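Local coordinates for protein toll-like receptor 13 (Mus musculus, PDB 4Z0C) that recognises bacterial 23S ribosomal RNA and signals through MYD88 and TRAF6 to activate NF-kappa-B and the inflammatory response, at residues L26-I30 against L50-F55; L178-L184 against L201-L207; I415-T421 against N440-P446. All coordinates share one frame; numbering follows the deposited sequence.

Contact 1 (L26-I30 against L50-F55). With NAG (2-acetamido-2-deoxy-beta-D-glucopyranose), chain S.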
loop_
_atom_site.group_PDB
_atom_site.type_symbol
_atom_site.label_atom_id
_atom_site.label_comp_id
_atom_site.label_asym_id
_atom_site.label_seq_id
_atom_site.Cartn_x
_atom_site.Cartn_y
_atom_site.Cartn_z
ATOM N N LEU A 26 18.690 22.494 30.907
ATOM C CA LEU A 26 17.331 22.374 31.440
ATOM C C LEU A 26 16.711 23.720 31.825
ATOM O O LEU A 26 15.576 24.034 31.437
ATOM C CB LEU A 26 17.313 21.425 32.647
ATOM C CG LEU A 26 15.990 21.354 33.410
ATOM C CD1 LEU A 26 14.886 20.882 32.495
ATOM C CD2 LEU A 26 16.112 20.429 34.621
ATOM N N THR A 27 17.452 24.496 32.610
ATOM C CA THR A 27 16.998 25.811 33.058
ATOM C C THR A 27 16.653 26.795 31.929
ATOM O O THR A 27 15.574 27.394 31.936
ATOM C CB THR A 27 18.025 26.445 33.993
ATOM O OG1 THR A 27 17.916 25.818 35.271
ATOM C CG2 THR A 27 17.752 27.926 34.143
ATOM N N GLU A 28 17.552 26.950 30.960
ATOM C CA GLU A 28 17.270 27.812 29.811
ATOM C C GLU A 28 16.009 27.381 29.080
ATOM O O GLU A 28 15.113 28.193 28.854
ATOM C CB GLU A 28 18.453 27.845 28.841
ATOM C CG GLU A 28 19.572 28.772 29.293
ATOM C CD GLU A 28 19.060 30.142 29.757
ATOM O OE1 GLU A 28 18.903 30.345 30.980
ATOM O OE2 GLU A 28 18.821 31.015 28.894
ATOM N N ALA A 29 15.922 26.090 28.768
ATOM C CA ALA A 29 14.797 25.560 28.012
ATOM C C ALA A 29 13.441 25.875 28.653
ATOM O O ALA A 29 12.494 26.205 27.967
ATOM C CB ALA A 29 14.965 24.054 27.810
ATOM N N ILE A 30 13.334 25.798 29.967
ATOM C CA ILE A 30 12.028 26.045 30.572
ATOM C C ILE A 30 11.810 27.469 31.108
ATOM O O ILE A 30 10.755 27.756 31.669
ATOM C CB ILE A 30 11.729 25.023 31.681
ATOM C CG1 ILE A 30 12.696 25.201 32.853
ATOM C CG2 ILE A 30 11.844 23.623 31.131
ATOM C CD1 ILE A 30 12.686 24.034 33.827
ATOM N N LEU A 50 20.826 18.162 36.801
ATOM C CA LEU A 50 19.687 18.858 37.375
ATOM C C LEU A 50 20.189 19.692 38.546
ATOM O O LEU A 50 20.386 19.166 39.649
ATOM C CB LEU A 50 18.626 17.866 37.864
ATOM C CG LEU A 50 17.422 17.590 36.959
ATOM C CD1 LEU A 50 17.875 17.010 35.642
ATOM C CD2 LEU A 50 16.390 16.697 37.627
ATOM N N PRO A 51 20.410 20.998 38.303
ATOM C CA PRO A 51 20.891 21.978 39.289
ATOM C C PRO A 51 19.917 22.164 40.451
ATOM O O PRO A 51 18.758 21.754 40.341
ATOM C CB PRO A 51 21.020 23.272 38.471
ATOM C CG PRO A 51 20.180 23.051 37.222
ATOM C CD PRO A 51 20.268 21.584 36.955
ATOM N N PRO A 52 20.400 22.755 41.564
ATOM C CA PRO A 52 19.715 22.974 42.848
ATOM C C PRO A 52 18.345 23.665 42.876
ATOM O O PRO A 52 17.627 23.461 43.837
ATOM C CB PRO A 52 20.723 23.821 43.623
ATOM C CG PRO A 52 22.029 23.337 43.145
ATOM C CD PRO A 52 21.845 23.032 41.687
ATOM N N TRP A 53 17.978 24.479 41.906
ATOM C CA TRP A 53 16.606 24.979 41.914
ATOM C C TRP A 53 16.049 24.974 40.507
ATOM O O TRP A 53 15.687 26.023 39.967
ATOM C CB TRP A 53 16.503 26.378 42.545
ATOM C CG TRP A 53 16.275 26.367 44.035
ATOM C CD1 TRP A 53 17.224 26.218 45.018
ATOM C CD2 TRP A 53 15.016 26.505 44.716
ATOM N NE1 TRP A 53 16.630 26.255 46.258
ATOM C CE2 TRP A 53 15.280 26.431 46.104
ATOM C CE3 TRP A 53 13.694 26.674 44.290
ATOM C CZ2 TRP A 53 14.269 26.523 47.064
ATOM C CZ3 TRP A 53 12.690 26.780 45.253
ATOM C CH2 TRP A 53 12.986 26.706 46.619
ATOM N N SER A 54 15.977 23.777 39.928
ATOM C CA SER A 54 15.665 23.614 38.518
ATOM C C SER A 54 14.274 24.103 38.166
ATOM O O SER A 54 14.061 24.611 37.076
ATOM C CB SER A 54 15.845 22.155 38.100
ATOM O OG SER A 54 17.212 21.768 38.161
ATOM N N PHE A 55 13.344 24.018 39.109
ATOM C CA PHE A 55 11.951 24.339 38.809
ATOM C C PHE A 55 11.330 25.457 39.651
ATOM O O PHE A 55 10.143 25.405 39.961
ATOM C CB PHE A 55 11.115 23.063 38.877
ATOM C CG PHE A 55 11.618 21.990 37.961
ATOM C CD1 PHE A 55 11.285 22.004 36.610
ATOM C CD2 PHE A 55 12.465 20.987 38.434
ATOM C CE1 PHE A 55 11.766 21.029 35.756
ATOM C CE2 PHE A 55 12.946 20.002 37.574
ATOM C CZ PHE A 55 12.599 20.030 36.236
HETATM C C1 NAG S . 22.582 26.897 31.317
HETATM C C2 NAG S . 23.907 26.623 32.042
HETATM C C3 NAG S . 24.317 27.741 33.007
HETATM C C4 NAG S . 24.087 29.136 32.424
HETATM C C5 NAG S . 22.690 29.240 31.812
HETATM C C6 NAG S . 22.424 30.624 31.218
HETATM C C7 NAG S . 24.551 24.282 32.363
HETATM C C8 NAG S . 23.982 22.935 32.713
HETATM N N2 NAG S . 23.850 25.354 32.752
HETATM O O3 NAG S . 25.686 27.596 33.335
HETATM O O4 NAG S . 24.265 30.117 33.430
HETATM O O5 NAG S . 22.510 28.233 30.830
HETATM O O6 NAG S . 23.447 31.024 30.329
HETATM O O7 NAG S . 25.614 24.358 31.742
#

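Contact 2 (L178-L184 against L201-L207). With NAG (2-acetamido-2-deoxy-beta-D-glucopyranose), chain N.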
loop_
_atom_site.group_PDB
_atom_site.type_symbol
_atom_site.label_atom_id
_atom_site.label_comp_id
_atom_site.label_asym_id
_atom_site.label_seq_id
_atom_site.Cartn_x
_atom_site.Cartn_y
_atom_site.Cartn_z
ATOM N N LEU A 178 7.834 -4.056 56.005
ATOM C CA LEU A 178 7.252 -3.080 55.076
ATOM C C LEU A 178 5.744 -3.303 55.076
ATOM O O LEU A 178 5.255 -4.232 54.433
ATOM C CB LEU A 178 7.809 -3.261 53.663
ATOM C CG LEU A 178 9.230 -2.794 53.324
ATOM C CD1 LEU A 178 10.274 -3.602 54.045
ATOM C CD2 LEU A 178 9.456 -2.902 51.837
ATOM N N VAL A 179 5.015 -2.486 55.838
ATOM C CA VAL A 179 3.609 -2.788 56.125
ATOM C C VAL A 179 2.597 -2.289 55.106
ATOM O O VAL A 179 1.455 -2.757 55.088
ATOM C CB VAL A 179 3.191 -2.301 57.534
ATOM C CG1 VAL A 179 4.180 -2.809 58.576
ATOM C CG2 VAL A 179 3.045 -0.787 57.569
ATOM N N SER A 180 3.008 -1.340 54.273
ATOM C CA SER A 180 2.121 -0.769 53.280
ATOM C C SER A 180 2.127 -1.604 51.992
ATOM O O SER A 180 1.181 -1.528 51.203
ATOM C CB SER A 180 2.530 0.670 52.981
ATOM O OG SER A 180 1.763 1.582 53.748
ATOM N N LEU A 181 3.180 -2.409 51.815
ATOM C CA LEU A 181 3.504 -3.071 50.541
ATOM C C LEU A 181 2.490 -4.111 50.068
ATOM O O LEU A 181 2.244 -5.099 50.752
ATOM C CB LEU A 181 4.877 -3.748 50.639
ATOM C CG LEU A 181 5.551 -3.939 49.285
ATOM C CD1 LEU A 181 5.816 -2.579 48.669
ATOM C CD2 LEU A 181 6.845 -4.723 49.421
ATOM N N THR A 182 1.955 -3.911 48.864
ATOM C CA THR A 182 0.990 -4.853 48.298
ATOM C C THR A 182 1.568 -5.646 47.125
ATOM O O THR A 182 1.245 -6.826 46.942
ATOM C CB THR A 182 -0.282 -4.136 47.814
ATOM O OG1 THR A 182 0.069 -3.139 46.846
ATOM C CG2 THR A 182 -0.982 -3.462 48.960
ATOM N N HIS A 183 2.432 -4.998 46.347
ATOM C CA HIS A 183 3.033 -5.616 45.165
ATOM C C HIS A 183 4.549 -5.560 45.213
ATOM O O HIS A 183 5.143 -4.490 45.417
ATOM C CB HIS A 183 2.577 -4.910 43.883
ATOM C CG HIS A 183 1.118 -5.061 43.590
ATOM N ND1 HIS A 183 0.134 -4.600 44.439
ATOM C CD2 HIS A 183 0.478 -5.614 42.535
ATOM C CE1 HIS A 183 -1.051 -4.874 43.925
ATOM N NE2 HIS A 183 -0.871 -5.484 42.768
ATOM N N LEU A 184 5.175 -6.702 44.960
ATOM C CA LEU A 184 6.622 -6.766 44.950
ATOM C C LEU A 184 7.077 -7.681 43.816
ATOM O O LEU A 184 6.525 -8.757 43.620
ATOM C CB LEU A 184 7.122 -7.290 46.297
ATOM C CG LEU A 184 8.618 -7.526 46.485
ATOM C CD1 LEU A 184 9.390 -6.215 46.425
ATOM C CD2 LEU A 184 8.866 -8.262 47.796
ATOM N N LEU A 201 5.967 -8.828 55.442
ATOM C CA LEU A 201 5.147 -8.128 54.460
ATOM C C LEU A 201 3.686 -8.482 54.661
ATOM O O LEU A 201 3.098 -9.197 53.845
ATOM C CB LEU A 201 5.598 -8.499 53.051
ATOM C CG LEU A 201 7.082 -8.217 52.833
ATOM C CD1 LEU A 201 7.525 -8.669 51.474
ATOM C CD2 LEU A 201 7.318 -6.738 52.998
ATOM N N PRO A 202 3.089 -7.954 55.741
ATOM C CA PRO A 202 1.754 -8.354 56.199
ATOM C C PRO A 202 0.652 -8.073 55.183
ATOM O O PRO A 202 -0.363 -8.774 55.191
ATOM C CB PRO A 202 1.536 -7.479 57.441
ATOM C CG PRO A 202 2.430 -6.286 57.228
ATOM C CD PRO A 202 3.633 -6.828 56.526
ATOM N N ASN A 203 0.867 -7.100 54.300
ATOM C CA ASN A 203 -0.159 -6.726 53.329
ATOM C C ASN A 203 0.136 -7.087 51.867
ATOM O O ASN A 203 -0.575 -6.647 50.963
ATOM C CB ASN A 203 -0.513 -5.248 53.473
ATOM C CG ASN A 203 -1.231 -4.965 54.770
ATOM O OD1 ASN A 203 -2.096 -5.740 55.194
ATOM N ND2 ASN A 203 -0.869 -3.865 55.423
ATOM N N LEU A 204 1.168 -7.901 51.648
ATOM C CA LEU A 204 1.564 -8.288 50.297
ATOM C C LEU A 204 0.534 -9.218 49.644
ATOM O O LEU A 204 0.193 -10.275 50.190
ATOM C CB LEU A 204 2.955 -8.943 50.310
ATOM C CG LEU A 204 3.630 -8.848 48.941
ATOM C CD1 LEU A 204 3.969 -7.411 48.661
ATOM C CD2 LEU A 204 4.889 -9.676 48.871
ATOM N N THR A 205 0.040 -8.821 48.474
ATOM C CA THR A 205 -0.916 -9.655 47.735
ATOM C C THR A 205 -0.326 -10.262 46.471
ATOM O O THR A 205 -0.789 -11.291 46.005
ATOM C CB THR A 205 -2.160 -8.866 47.346
ATOM O OG1 THR A 205 -1.740 -7.658 46.715
ATOM C CG2 THR A 205 -2.952 -8.474 48.576
ATOM N N ASN A 206 0.688 -9.610 45.922
ATOM C CA ASN A 206 1.278 -10.013 44.658
ATOM C C ASN A 206 2.794 -10.102 44.787
ATOM O O ASN A 206 3.459 -9.114 45.085
ATOM C CB ASN A 206 0.930 -9.007 43.537
ATOM C CG ASN A 206 -0.547 -9.060 43.104
ATOM O OD1 ASN A 206 -1.448 -8.760 43.892
ATOM N ND2 ASN A 206 -0.789 -9.420 41.832
ATOM N N LEU A 207 3.335 -11.286 44.541
ATOM C CA LEU A 207 4.776 -11.483 44.529
ATOM C C LEU A 207 5.199 -12.142 43.245
ATOM O O LEU A 207 4.594 -13.122 42.816
ATOM C CB LEU A 207 5.215 -12.370 45.691
ATOM C CG LEU A 207 6.689 -12.794 45.678
ATOM C CD1 LEU A 207 7.633 -11.610 45.858
ATOM C CD2 LEU A 207 6.972 -13.930 46.701
HETATM C C1 NAG N . -2.194 -9.293 41.478
HETATM C C2 NAG N . -2.260 -8.873 40.003
HETATM C C3 NAG N . -3.684 -8.860 39.479
HETATM C C4 NAG N . -4.350 -10.202 39.721
HETATM C C5 NAG N . -4.283 -10.519 41.206
HETATM C C6 NAG N . -4.938 -11.885 41.432
HETATM C C7 NAG N . -0.534 -7.365 39.230
HETATM C C8 NAG N . -0.235 -5.968 38.759
HETATM N N2 NAG N . -1.718 -7.546 39.798
HETATM O O3 NAG N . -3.658 -8.536 38.113
HETATM O O4 NAG N . -5.705 -10.183 39.315
HETATM O O5 NAG N . -2.940 -10.493 41.690
HETATM O O6 NAG N . -5.007 -12.165 42.809
HETATM O O7 NAG N . 0.279 -8.281 39.100
HETATM O O HOH W 1 3.051 -5.759 53.467
#

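Contact 3 (I415-T421 against N440-P446)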
loop_
_atom_site.group_PDB
_atom_site.type_symbol
_atom_site.label_atom_id
_atom_site.label_comp_id
_atom_site.label_asym_id
_atom_site.label_seq_id
_atom_site.Cartn_x
_atom_site.Cartn_y
_atom_site.Cartn_z
ATOM N N ILE A 415 -16.345 -15.884 2.654
ATOM C CA ILE A 415 -17.449 -15.997 3.600
ATOM C C ILE A 415 -18.740 -15.689 2.843
ATOM O O ILE A 415 -18.708 -15.076 1.772
ATOM C CB ILE A 415 -17.308 -14.986 4.783
ATOM C CG1 ILE A 415 -16.895 -13.599 4.274
ATOM C CG2 ILE A 415 -16.285 -15.464 5.784
ATOM C CD1 ILE A 415 -16.937 -12.509 5.334
ATOM N N ASP A 416 -19.877 -16.122 3.365
ATOM C CA ASP A 416 -21.149 -15.730 2.758
ATOM C C ASP A 416 -22.285 -15.627 3.774
ATOM O O ASP A 416 -22.056 -15.675 4.988
ATOM C CB ASP A 416 -21.531 -16.683 1.620
ATOM C CG ASP A 416 -21.583 -18.142 2.063
ATOM O OD1 ASP A 416 -22.018 -18.422 3.211
ATOM O OD2 ASP A 416 -21.190 -19.014 1.251
ATOM N N ARG A 417 -23.511 -15.572 3.259
ATOM C CA ARG A 417 -24.700 -15.324 4.069
ATOM C C ARG A 417 -24.945 -16.434 5.082
ATOM O O ARG A 417 -25.704 -16.247 6.037
ATOM C CB ARG A 417 -25.939 -15.184 3.178
ATOM C CG ARG A 417 -26.385 -16.520 2.599
ATOM C CD ARG A 417 -27.688 -16.456 1.837
ATOM N NE ARG A 417 -27.513 -17.081 0.532
ATOM C CZ ARG A 417 -28.210 -16.780 -0.555
ATOM N NH1 ARG A 417 -29.140 -15.833 -0.511
ATOM N NH2 ARG A 417 -27.966 -17.423 -1.692
ATOM N N TYR A 418 -24.284 -17.574 4.893
ATOM C CA TYR A 418 -24.498 -18.719 5.776
ATOM C C TYR A 418 -23.405 -18.840 6.819
ATOM O O TYR A 418 -23.399 -19.775 7.607
ATOM C CB TYR A 418 -24.561 -20.027 4.977
ATOM C CG TYR A 418 -25.614 -20.053 3.885
ATOM C CD1 TYR A 418 -26.970 -19.929 4.190
ATOM C CD2 TYR A 418 -25.254 -20.255 2.554
ATOM C CE1 TYR A 418 -27.932 -19.959 3.197
ATOM C CE2 TYR A 418 -26.204 -20.295 1.559
ATOM C CZ TYR A 418 -27.543 -20.147 1.884
ATOM O OH TYR A 418 -28.489 -20.192 0.881
ATOM N N SER A 419 -22.492 -17.879 6.838
ATOM C CA SER A 419 -21.300 -17.995 7.663
ATOM C C SER A 419 -21.539 -17.622 9.131
ATOM O O SER A 419 -20.806 -18.087 10.000
ATOM C CB SER A 419 -20.177 -17.123 7.093
ATOM O OG SER A 419 -19.803 -17.520 5.786
ATOM N N PHE A 420 -22.542 -16.783 9.409
ATOM C CA PHE A 420 -22.761 -16.259 10.776
ATOM C C PHE A 420 -24.183 -16.378 11.331
ATOM O O PHE A 420 -24.623 -15.538 12.112
ATOM C CB PHE A 420 -22.320 -14.790 10.870
ATOM C CG PHE A 420 -20.930 -14.552 10.383
ATOM C CD1 PHE A 420 -19.840 -14.914 11.162
ATOM C CD2 PHE A 420 -20.708 -13.991 9.137
ATOM C CE1 PHE A 420 -18.555 -14.713 10.700
ATOM C CE2 PHE A 420 -19.421 -13.783 8.669
ATOM C CZ PHE A 420 -18.346 -14.143 9.440
ATOM N N THR A 421 -24.881 -17.438 10.964
ATOM C CA THR A 421 -26.263 -17.640 11.379
ATOM C C THR A 421 -26.391 -17.973 12.868
ATOM O O THR A 421 -27.442 -17.775 13.475
ATOM C CB THR A 421 -26.883 -18.762 10.539
ATOM O OG1 THR A 421 -26.751 -18.414 9.157
ATOM C CG2 THR A 421 -28.357 -18.970 10.880
ATOM N N ASN A 440 -20.184 -10.758 -0.298
ATOM C CA ASN A 440 -21.442 -11.132 -0.929
ATOM C C ASN A 440 -22.617 -10.497 -0.200
ATOM O O ASN A 440 -22.509 -10.170 0.986
ATOM C CB ASN A 440 -21.601 -12.655 -0.960
ATOM C CG ASN A 440 -20.452 -13.349 -1.673
ATOM O OD1 ASN A 440 -19.745 -14.169 -1.078
ATOM N ND2 ASN A 440 -20.250 -13.015 -2.954
ATOM N N HIS A 441 -23.736 -10.332 -0.900
ATOM C CA HIS A 441 -24.937 -9.774 -0.285
ATOM C C HIS A 441 -25.399 -10.661 0.867
ATOM O O HIS A 441 -25.349 -11.900 0.788
ATOM C CB HIS A 441 -26.075 -9.636 -1.306
ATOM C CG HIS A 441 -26.673 -10.945 -1.729
ATOM N ND1 HIS A 441 -26.046 -11.801 -2.608
ATOM C CD2 HIS A 441 -27.836 -11.546 -1.379
ATOM C CE1 HIS A 441 -26.798 -12.875 -2.785
ATOM N NE2 HIS A 441 -27.888 -12.745 -2.051
ATOM N N GLY A 442 -25.835 -10.012 1.941
ATOM C CA GLY A 442 -26.414 -10.700 3.076
ATOM C C GLY A 442 -25.445 -11.453 3.962
ATOM O O GLY A 442 -25.886 -12.187 4.856
ATOM N N THR A 443 -24.142 -11.285 3.730
ATOM C CA THR A 443 -23.142 -12.051 4.483
ATOM C C THR A 443 -23.303 -11.882 5.994
ATOM O O THR A 443 -23.090 -12.828 6.738
ATOM C CB THR A 443 -21.690 -11.721 4.062
ATOM O OG1 THR A 443 -21.456 -12.194 2.733
ATOM C CG2 THR A 443 -20.678 -12.390 5.001
ATOM N N PHE A 444 -23.708 -10.684 6.431
ATOM C CA PHE A 444 -23.841 -10.376 7.861
ATOM C C PHE A 444 -25.299 -10.175 8.280
ATOM O O PHE A 444 -25.557 -9.635 9.345
ATOM C CB PHE A 444 -23.021 -9.130 8.240
ATOM C CG PHE A 444 -21.649 -9.102 7.640
ATOM C CD1 PHE A 444 -20.628 -9.863 8.177
ATOM C CD2 PHE A 444 -21.385 -8.324 6.522
ATOM C CE1 PHE A 444 -19.360 -9.856 7.615
ATOM C CE2 PHE A 444 -20.118 -8.299 5.959
ATOM C CZ PHE A 444 -19.101 -9.073 6.512
ATOM N N ARG A 445 -26.241 -10.578 7.431
ATOM C CA ARG A 445 -27.674 -10.446 7.729
ATOM C C ARG A 445 -28.119 -10.901 9.126
ATOM O O ARG A 445 -28.915 -10.206 9.759
ATOM C CB ARG A 445 -28.534 -11.157 6.672
ATOM C CG ARG A 445 -29.234 -10.237 5.705
ATOM C CD ARG A 445 -30.745 -10.460 5.721
ATOM N NE ARG A 445 -31.394 -9.805 6.858
ATOM C CZ ARG A 445 -31.898 -8.571 6.835
ATOM N NH1 ARG A 445 -31.833 -7.844 5.726
ATOM N NH2 ARG A 445 -32.468 -8.060 7.925
ATOM N N PRO A 446 -27.633 -12.071 9.603
ATOM C CA PRO A 446 -28.068 -12.529 10.929
ATOM C C PRO A 446 -27.561 -11.699 12.097
ATOM O O PRO A 446 -28.154 -11.776 13.162
ATOM C CB PRO A 446 -27.471 -13.939 11.028
ATOM C CG PRO A 446 -27.218 -14.350 9.622
ATOM C CD PRO A 446 -26.844 -13.104 8.909
HETATM O O HOH W 2 -24.133 -15.039 8.012
#

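Contact 1 (L26-I30 against L50-F55)
L26 sends one methyl, CD2, into the loop that follows strand 49-50. That methyl meets three residues at nearly equal range. It lies 3.9 Å from CG of L50, and F55 and S54 meet it just as closely, through CZ and CB. CG stands trans to the backbone N (chi1 172°), and CD2 stands trans to CA, so the side chain reaches out extended to that methyl. The side chains of L26 and F55 cross at about a right angle.

I30 works one helical turn further on. Its backbone N bonds to the O of L26, so the two side chains emerge on the same side of helix 26-30. CG1 of I30 sits between its own N and carbonyl carbon (chi1 66°), and the chain then runs out extended to CD1. CD1 comes 3.7 Å from CE1 of F55 and 3.6 Å from the O of S54. The F55 ring thus takes a methyl from each helix residue: CD1 of I30 at CD1 and CE1, CD2 of L26 at CZ.

T27 makes the outer edge. Its OG1 lies 4.1 Å from CG of P51, with the two side chains set aslant. The loop keeps its shape partly by itself, since S54 OG donates to the O of P51 at 2.7 Å. That oxygen is met with the donor tilted 28° from the carbonyl plane. E28 points elsewhere, and its CG lies 3.4 Å from O5 of a sugar probably attached to N25.

The contact joins helix 26-30 to the first leucine-rich repeat. No hydrogen bond crosses between the two segments. The contact is therefore apolar packing by methyls and one ring, and the buried hydroxyl of S54 is satisfied within its own loop.

Contact 2 (L178-L184 against L201-L207)
The O of T182 takes two backbone bonds from the next repeat. T205 N reaches it at 2.8 Å on a lone pair in the carbonyl plane, and N206 N at 3.0 Å. The ladder continues with L184 N to the O of N206, 3.0 Å. ND2 of N203 donates to the O of V179 at 2.6 Å, almost in line with that carbonyl. A water accepts from N203 N and donates to L178 O and L181 O.

H183 lies flat along the amide of N206, the planes 12° apart, with NE2 3.5 Å from OD1. In the ring plane, ND1 donates to OG1 of T182, which fixes the ring's rotation. N206 carries an N-linked sugar on ND2, and the sugar's acetamido group lies at the ring edge.

L184 and L207 point to the sheet face opposite H183 and N206. The loop leucines pack beside them: CD1 of L204 lies 3.9 Å from CB of L184, and CD2 of L201 3.6 Å from CB of L178.

The segments lead into parallel strands 183-185 and 206-208 of consecutive leucine-rich repeats. Strand 160-162 flanks one side (L161 on L181 and L184), strand 230-232 the other (L231 on L207).

Contact 3 (I415-T421 against N440-P446)
Two successive leucine-rich repeats stack through the loops that follow their strands, with a phenylalanine from each, F420 and F444, turned inward. The two side chains run side by side, with CE2 of F420 4.1 Å from CE1 of F444. T443 of the second loop packs against the first. Its CG2 sits over the centre of the F444 ring and 3.8 Å from CD1 of I415. Its O meets the edge of the F420 ring, 3.6 Å from CD2.

A water links the backbones, donating to the O of R417 and of T443 and accepting from F420 N. P446 closes this end, CB 3.4 Å from the O of F420.

OD1 of D416 accepts from Y418 N in an Asx turn, and S419 OG accepts from D416 N at 2.8 Å. OG1 of T443 donates to the O of N440. At the rim, CE1 of H441 lies over one face of the R417 guanidinium, the planes 80° apart.

N440 ND2 and H441 ND1 bond to E464, which ties this loop to the repeat after it. The loops lie between strands 404-406 and 428-430, and between 438-439 and 452-454. F444 reaches on to L471, and Y418 back to N393.

In the fold
All three contacts join parts of the leucine-rich-repeat ectodomain that are neighbours along the solenoid. They follow one another along the chain without touching. Contact 1 sits at the N-terminal end, contact 2 uses the starts of two parallel strands and the loops leading into them, and contact 3 uses the loops after the strands. The centres of contacts 1 and 2 are about 36 Å apart, those of 2 and 3 about 53 Å, and those of 1 and 3 about 63 Å. Contacts 1 and 3 fall on opposite sides of the chain's centre. The bound RNA touches none of them: nearest atoms lie about 15, 22 and 14 Å away respectively. Glycans adjoin contacts 1 and 2.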